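Oxalate--CoA ligase (Arabidopsis thaliana, PDB 5IE2) belongs to the ANL superfamily of AMP-binding enzymes, with a large AMP-binding region, a smaller C-terminal domain and a bound ATP in this model. Local coordinates at residues I71-V76 with A81-L86; G164-H169 with G217-L222; T244-M249 with Q265-R270. One frame throughout, in Å; residues are numbered along the deposited sequence.

Overall arrangement
Along the chain the three contacts follow one another, each closing before the next opens, and all belong to the large AMP-binding region. Interactions 1 and 2 are neighbours, centres about 9 Å apart: strand 82-85 pairs with strand 164-169 through Ala83, whose N and O probably bond Ala165 O and Phe167 N. The bound ATP is about 13 Å from the Pro85 side chain and about 11 Å from that of Leu219. Interaction 3, centred about 29 Å from interaction 1 and 24 Å from interaction 2, joins helices 242-251 and 261-273, with strand 256-259 between them in sequence. Two contacts thus share one packed layer of strands and helices, while the third is separate packing in the same region.

Interaction 1: I71-V76 with A81-L86; sequences IMFLAV and ATAAPL
The Phe73 ring meets strand 82-85 obliquely, through the rim atoms CD1 and CE1. Ala83 CB sits against both, 3.6 Å from Phe73 CD1, and the Pro85 ring touches more loosely, its CG 4.4 Å from Phe73 CE1. The ring gets there because its CG stands anti to the backbone N (chi1 178°), which carries it out from the flank of the helix toward the strand. One turn on, Val76 points toward the strand. Its CG1 branch does the touching, lying 3.6 Å from Ala83 N, against the Thr82 carbonyl carbon, and 3.7 Å from Ala81 CB. The single polar link is at the near end of the segments, where Ala81 N donates to Val76 O at 3.1 Å with an N-H...O angle of 149°. These pieces are the second half of a beta-alpha-beta unit, strand 58-61, helix 67-78, strand 82-85; segment 71-76 runs roughly antiparallel to strand 82-85, at 148° and 7.7 Å closest axis approach. Leu166 of strand 164-169 also packs on Phe73, and Leu47 of helix 33-50 packs on Val76. With small alanines facing the helix, Val76 can reach the strand backbone and Phe73 can lie against Ala83 CB; cohesion is therefore mainly apolar and buried, while one backbone bond ties Val76, near the helix end, to Ala81 just before the strand.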
# COMPACT_ATOMS: atom_id res chain seq x y z
N ILE A 71 -11.01 11.94 8.36
CA ILE A 71 -11.98 12.99 8.09
C ILE A 71 -11.36 14.07 7.21
O ILE A 71 -12.00 14.52 6.25
CB ILE A 71 -12.50 13.64 9.39
CG1 ILE A 71 -13.26 12.58 10.21
CG2 ILE A 71 -13.43 14.91 9.02
CD1 ILE A 71 -13.56 12.99 11.68
N MET A 72 -10.15 14.52 7.53
CA MET A 72 -9.58 15.63 6.75
C MET A 72 -9.15 15.22 5.34
O MET A 72 -9.25 16.01 4.40
CB MET A 72 -8.39 16.26 7.49
CG MET A 72 -8.82 17.09 8.79
SD MET A 72 -10.34 18.07 8.56
CE MET A 72 -9.83 19.30 7.31
N PHE A 73 -8.68 13.98 5.18
CA PHE A 73 -8.38 13.46 3.84
C PHE A 73 -9.61 13.56 2.93
O PHE A 73 -9.54 14.10 1.78
CB PHE A 73 -7.90 12.01 3.92
CG PHE A 73 -7.61 11.39 2.57
CD1 PHE A 73 -6.36 11.59 1.98
CD2 PHE A 73 -8.56 10.63 1.93
CE1 PHE A 73 -6.07 11.01 0.72
CE2 PHE A 73 -8.29 10.05 0.67
CZ PHE A 73 -7.04 10.27 0.07
N LEU A 74 -10.74 13.06 3.45
CA LEU A 74 -11.95 13.07 2.62
C LEU A 74 -12.55 14.47 2.48
O LEU A 74 -13.21 14.75 1.47
CB LEU A 74 -13.00 12.12 3.22
CG LEU A 74 -12.53 10.65 3.06
CD1 LEU A 74 -13.43 9.67 3.81
CD2 LEU A 74 -12.45 10.22 1.50
N ALA A 75 -12.35 15.34 3.51
CA ALA A 75 -12.84 16.75 3.42
C ALA A 75 -12.06 17.52 2.36
O ALA A 75 -12.63 18.31 1.61
CB ALA A 75 -12.75 17.48 4.77
N VAL A 76 -10.75 17.30 2.31
CA VAL A 76 -9.92 17.95 1.28
C VAL A 76 -10.46 17.53 -0.09
O VAL A 76 -10.68 18.41 -0.99
CB VAL A 76 -8.41 17.58 1.43
CG1 VAL A 76 -7.62 17.95 0.13
CG2 VAL A 76 -7.83 18.33 2.68
N ALA A 81 -10.14 19.73 -3.72
CA ALA A 81 -8.72 19.92 -3.60
C ALA A 81 -8.03 18.58 -3.66
O ALA A 81 -8.69 17.53 -3.64
CB ALA A 81 -8.40 20.67 -2.27
N THR A 82 -6.70 18.61 -3.72
CA THR A 82 -5.89 17.40 -3.83
C THR A 82 -5.21 17.13 -2.49
O THR A 82 -4.51 18.03 -2.02
CB THR A 82 -4.80 17.55 -4.95
OG1 THR A 82 -5.47 17.76 -6.22
CG2 THR A 82 -3.95 16.28 -5.07
N ALA A 83 -5.39 15.94 -1.91
CA ALA A 83 -4.73 15.58 -0.63
C ALA A 83 -3.32 15.07 -0.89
O ALA A 83 -3.16 14.22 -1.77
CB ALA A 83 -5.53 14.54 0.08
N ALA A 84 -2.31 15.57 -0.14
CA ALA A 84 -0.94 15.11 -0.25
C ALA A 84 -0.52 14.60 1.15
O ALA A 84 0.08 15.36 1.93
CB ALA A 84 -0.03 16.26 -0.72
N PRO A 85 -0.84 13.35 1.45
CA PRO A 85 -0.45 12.75 2.75
C PRO A 85 1.07 12.55 2.77
O PRO A 85 1.67 12.14 1.77
CB PRO A 85 -1.19 11.42 2.78
CG PRO A 85 -1.72 11.19 1.38
CD PRO A 85 -1.67 12.45 0.63
N LEU A 86 1.71 12.88 3.90
CA LEU A 86 3.16 12.80 4.02
C LEU A 86 3.52 12.01 5.29
O LEU A 86 2.81 12.11 6.30
CB LEU A 86 3.77 14.21 4.09
CG LEU A 86 3.58 15.06 2.81
CD1 LEU A 86 4.16 16.45 3.05
CD2 LEU A 86 4.26 14.40 1.60

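Interaction 2: G164-H169 with G217-L222; sequences GALFLH and GLLAGL
Leu166 sets its two methyl groups against the end of Leu218, the side chains reaching toward each other tip to tip. CD2 of Leu166 comes 3.8 Å from CD2 of Leu218, and CD1 of Leu166 stands 4.2 Å from that same methyl. Both leucines hold CG anti to the backbone N (chi1 170° in Leu166, -176° in Leu218), which extends each from its own backbone and lets them bridge a CA separation of 10.6 Å. Leu219 adds a looser touch, its CD2 4.4 Å from Leu166 CD2. Strand 164-169 forms an antiparallel pair with strand 179-183, and a classic beta bulge places Ala165 and Leu166 together opposite Leu182. Helix 215-227, on the other side of the contact, takes a wider pi-type turn here, with Leu222 N bonding Gly217 O at 3.0 Å. No hydrogen bond crosses between segments 164-169 and 217-222, and methyl packing makes the contact. Phe73 of helix 67-78 also touches Leu218, while Leu187 of helix 184-198 packs on Leu166 and Val191 of that helix on Leu219. Pro85 of strand 82-85 also lies against Leu166.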
# COMPACT_ATOMS: atom_id res chain seq x y z
N GLY A 164 -8.22 16.55 -9.52
CA GLY A 164 -7.16 15.88 -8.76
C GLY A 164 -7.69 15.56 -7.38
O GLY A 164 -8.50 16.30 -6.84
N ALA A 165 -7.24 14.46 -6.78
CA ALA A 165 -7.70 14.11 -5.46
C ALA A 165 -6.56 13.67 -4.55
O ALA A 165 -6.65 13.85 -3.33
CB ALA A 165 -8.77 12.94 -5.57
N LEU A 166 -5.52 13.05 -5.12
CA LEU A 166 -4.48 12.43 -4.27
C LEU A 166 -3.16 12.63 -4.98
O LEU A 166 -3.10 12.52 -6.20
CB LEU A 166 -4.79 10.95 -4.05
CG LEU A 166 -3.70 10.11 -3.39
CD1 LEU A 166 -3.44 10.72 -2.02
CD2 LEU A 166 -4.15 8.65 -3.27
N PHE A 167 -2.14 13.05 -4.25
CA PHE A 167 -0.83 13.22 -4.84
C PHE A 167 0.13 12.50 -3.91
O PHE A 167 0.11 12.79 -2.72
CB PHE A 167 -0.43 14.69 -4.96
CG PHE A 167 0.94 14.90 -5.56
CD1 PHE A 167 1.12 14.83 -6.92
CD2 PHE A 167 2.04 15.15 -4.75
CE1 PHE A 167 2.40 15.00 -7.49
CE2 PHE A 167 3.34 15.35 -5.31
CZ PHE A 167 3.51 15.29 -6.65
N LEU A 168 0.92 11.57 -4.47
CA LEU A 168 1.86 10.69 -3.74
C LEU A 168 3.17 10.63 -4.50
O LEU A 168 3.22 10.98 -5.68
CB LEU A 168 1.31 9.25 -3.61
CG LEU A 168 0.07 9.15 -2.76
CD1 LEU A 168 -0.53 7.77 -2.87
CD2 LEU A 168 0.46 9.47 -1.34
N HIS A 169 4.22 10.18 -3.82
CA HIS A 169 5.47 9.83 -4.49
C HIS A 169 5.63 8.33 -4.39
O HIS A 169 5.09 7.69 -3.50
CB HIS A 169 6.67 10.53 -3.86
CG HIS A 169 6.89 11.91 -4.40
ND1 HIS A 169 6.22 13.02 -3.91
CD2 HIS A 169 7.66 12.35 -5.42
CE1 HIS A 169 6.61 14.09 -4.59
NE2 HIS A 169 7.48 13.71 -5.51
N GLY A 217 -2.56 0.74 2.34
CA GLY A 217 -3.48 0.92 3.47
C GLY A 217 -4.58 1.91 3.13
O GLY A 217 -5.75 1.71 3.50
N LEU A 218 -4.24 2.97 2.40
CA LEU A 218 -5.25 3.99 2.06
C LEU A 218 -6.36 3.46 1.16
O LEU A 218 -7.54 3.63 1.48
CB LEU A 218 -4.58 5.18 1.37
CG LEU A 218 -5.39 6.40 1.01
CD1 LEU A 218 -5.97 6.97 2.33
CD2 LEU A 218 -4.48 7.45 0.34
N LEU A 219 -6.01 2.86 0.01
CA LEU A 219 -7.04 2.39 -0.95
C LEU A 219 -7.73 1.11 -0.52
O LEU A 219 -8.95 0.99 -0.61
CB LEU A 219 -6.44 2.14 -2.38
CG LEU A 219 -6.55 3.34 -3.31
CD1 LEU A 219 -8.04 3.61 -3.71
CD2 LEU A 219 -5.89 4.63 -2.68
N ALA A 220 -6.97 0.11 -0.09
CA ALA A 220 -7.60 -1.18 0.20
C ALA A 220 -8.20 -1.22 1.58
O ALA A 220 -9.36 -1.57 1.74
CB ALA A 220 -6.56 -2.35 0.05
N GLY A 221 -7.38 -0.93 2.59
CA GLY A 221 -7.91 -1.00 3.96
C GLY A 221 -8.99 0.05 4.25
O GLY A 221 -10.06 -0.29 4.76
N LEU A 222 -8.73 1.31 3.92
CA LEU A 222 -9.62 2.40 4.33
C LEU A 222 -10.70 2.68 3.27
O LEU A 222 -11.90 2.49 3.52
CB LEU A 222 -8.82 3.68 4.62
CG LEU A 222 -9.71 4.89 4.96
CD1 LEU A 222 -10.47 4.69 6.35
CD2 LEU A 222 -8.92 6.20 4.88

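Interaction 3: T244-M249 with Q265-R270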
# COMPACT_ATOMS: atom_id res chain seq x y z
N THR A 244 -1.75 -5.58 20.09
CA THR A 244 -3.17 -5.25 20.15
C THR A 244 -3.96 -5.69 18.92
O THR A 244 -5.17 -5.52 18.89
CB THR A 244 -3.41 -3.75 20.32
OG1 THR A 244 -2.87 -3.05 19.19
CG2 THR A 244 -2.75 -3.24 21.64
N PHE A 245 -3.26 -6.22 17.91
CA PHE A 245 -3.89 -6.57 16.62
C PHE A 245 -5.08 -7.50 16.79
O PHE A 245 -6.20 -7.17 16.36
CB PHE A 245 -2.86 -7.19 15.67
CG PHE A 245 -3.45 -7.64 14.36
CD1 PHE A 245 -4.09 -6.70 13.55
CD2 PHE A 245 -3.40 -8.97 13.96
CE1 PHE A 245 -4.66 -7.07 12.32
CE2 PHE A 245 -3.99 -9.37 12.72
CZ PHE A 245 -4.62 -8.41 11.92
N TRP A 246 -4.86 -8.70 17.36
CA TRP A 246 -5.94 -9.65 17.43
C TRP A 246 -7.01 -9.23 18.43
O TRP A 246 -8.17 -9.47 18.15
CB TRP A 246 -5.44 -11.07 17.76
CG TRP A 246 -4.74 -11.69 16.52
CD1 TRP A 246 -3.41 -11.99 16.41
CD2 TRP A 246 -5.35 -12.04 15.28
NE1 TRP A 246 -3.15 -12.52 15.16
CE2 TRP A 246 -4.32 -12.55 14.44
CE3 TRP A 246 -6.66 -11.99 14.79
CZ2 TRP A 246 -4.57 -13.02 13.14
CZ3 TRP A 246 -6.91 -12.43 13.49
CH2 TRP A 246 -5.87 -12.95 12.68
N PRO A 247 -6.62 -8.62 19.56
CA PRO A 247 -7.73 -8.09 20.39
C PRO A 247 -8.66 -7.10 19.66
O PRO A 247 -9.88 -7.16 19.86
CB PRO A 247 -7.01 -7.43 21.55
CG PRO A 247 -5.80 -8.33 21.75
CD PRO A 247 -5.35 -8.65 20.33
N ASP A 248 -8.07 -6.22 18.85
CA ASP A 248 -8.88 -5.30 18.04
C ASP A 248 -9.70 -6.03 16.97
O ASP A 248 -10.86 -5.68 16.74
CB ASP A 248 -8.00 -4.24 17.37
CG ASP A 248 -7.58 -3.11 18.33
OD1 ASP A 248 -8.17 -3.02 19.45
OD2 ASP A 248 -6.67 -2.33 17.97
N MET A 249 -9.08 -7.01 16.31
CA MET A 249 -9.79 -7.76 15.27
C MET A 249 -11.00 -8.46 15.88
O MET A 249 -12.06 -8.55 15.25
CB MET A 249 -8.88 -8.80 14.60
CG MET A 249 -7.73 -8.20 13.77
SD MET A 249 -8.28 -7.65 12.10
CE MET A 249 -8.50 -9.26 11.27
N GLN A 265 4.72 -11.50 8.57
CA GLN A 265 5.77 -12.26 9.31
C GLN A 265 5.80 -11.87 10.78
O GLN A 265 5.97 -12.76 11.66
CB GLN A 265 7.14 -12.05 8.68
CG GLN A 265 7.30 -12.82 7.34
CD GLN A 265 8.52 -12.37 6.56
OE1 GLN A 265 8.56 -11.23 6.06
NE2 GLN A 265 9.54 -13.26 6.45
N ILE A 266 5.67 -10.58 11.06
CA ILE A 266 5.59 -10.17 12.49
C ILE A 266 4.37 -10.77 13.22
O ILE A 266 4.47 -11.21 14.40
CB ILE A 266 5.58 -8.62 12.60
CG1 ILE A 266 6.92 -8.11 12.11
CG2 ILE A 266 5.25 -8.15 14.04
CD1 ILE A 266 7.05 -6.63 11.97
N ILE A 267 3.22 -10.80 12.54
CA ILE A 267 1.98 -11.38 13.09
C ILE A 267 2.17 -12.88 13.32
O ILE A 267 1.72 -13.44 14.34
CB ILE A 267 0.82 -11.13 12.13
CG1 ILE A 267 0.49 -9.62 12.14
CG2 ILE A 267 -0.42 -12.01 12.46
CD1 ILE A 267 -0.50 -9.20 10.95
N LEU A 268 2.86 -13.54 12.39
CA LEU A 268 3.17 -14.98 12.57
C LEU A 268 4.12 -15.23 13.74
O LEU A 268 3.91 -16.18 14.52
CB LEU A 268 3.77 -15.59 11.33
CG LEU A 268 2.72 -15.87 10.24
CD1 LEU A 268 3.45 -16.25 8.95
CD2 LEU A 268 1.81 -17.00 10.67
N ASP A 269 5.13 -14.39 13.87
CA ASP A 269 6.06 -14.50 15.01
C ASP A 269 5.28 -14.38 16.34
O ASP A 269 5.54 -15.12 17.34
CB ASP A 269 7.12 -13.39 15.00
CG ASP A 269 8.21 -13.56 13.90
OD1 ASP A 269 8.43 -14.68 13.35
OD2 ASP A 269 8.88 -12.53 13.60
N ARG A 270 4.38 -13.40 16.39
CA ARG A 270 3.57 -13.18 17.59
C ARG A 270 2.70 -14.41 17.87
O ARG A 270 2.48 -14.83 19.05
CB ARG A 270 2.74 -11.90 17.44
CG ARG A 270 1.65 -11.70 18.49
CD ARG A 270 2.25 -11.28 19.82
NE ARG A 270 1.21 -11.06 20.83
CZ ARG A 270 1.46 -10.68 22.08
NH1 ARG A 270 2.71 -10.48 22.46
NH2 ARG A 270 0.46 -10.53 22.94
O HOH W 1 -0.39 -12.91 15.90
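Apolar packing centres on Ile267, whose two branches serve two different rings. Its CD1 lies over one face of the Phe245 ring, 3.9 Å from Phe245 CE2, and the side chains cross at about a right angle. The CG2 branch, anti to the backbone N, meets the Trp246 indole obliquely, 3.9 Å from Trp246 NE1. Within helix 242-251 the side chains also pack on one another: Phe245 CE2 sits 3.6 Å above the centre of one indole face, and Met249 CG rests 3.5 Å above a face of the phenyl ring, offset toward its rim. The two helices come before and after strand 256-259, an outermost strand of a mixed sheet, whose Tyr257 meets Phe245 edge-to-face and touches Ile267. Phe304 of helix 294-304 packs on both Trp246 and Ile267. The polar link is indirect. A water lies at the edge of the indole, in its plane, accepting a weak bond from Trp246 NE1 at 2.9 Å and donating to Ile267 O at 2.7 Å. No direct hydrogen bond crosses between segments 244-249 and 265-270. Apolar packing therefore supplies the direct touch, and the water gives the indole N-H a weak partner and bonds the Ile267 carbonyl.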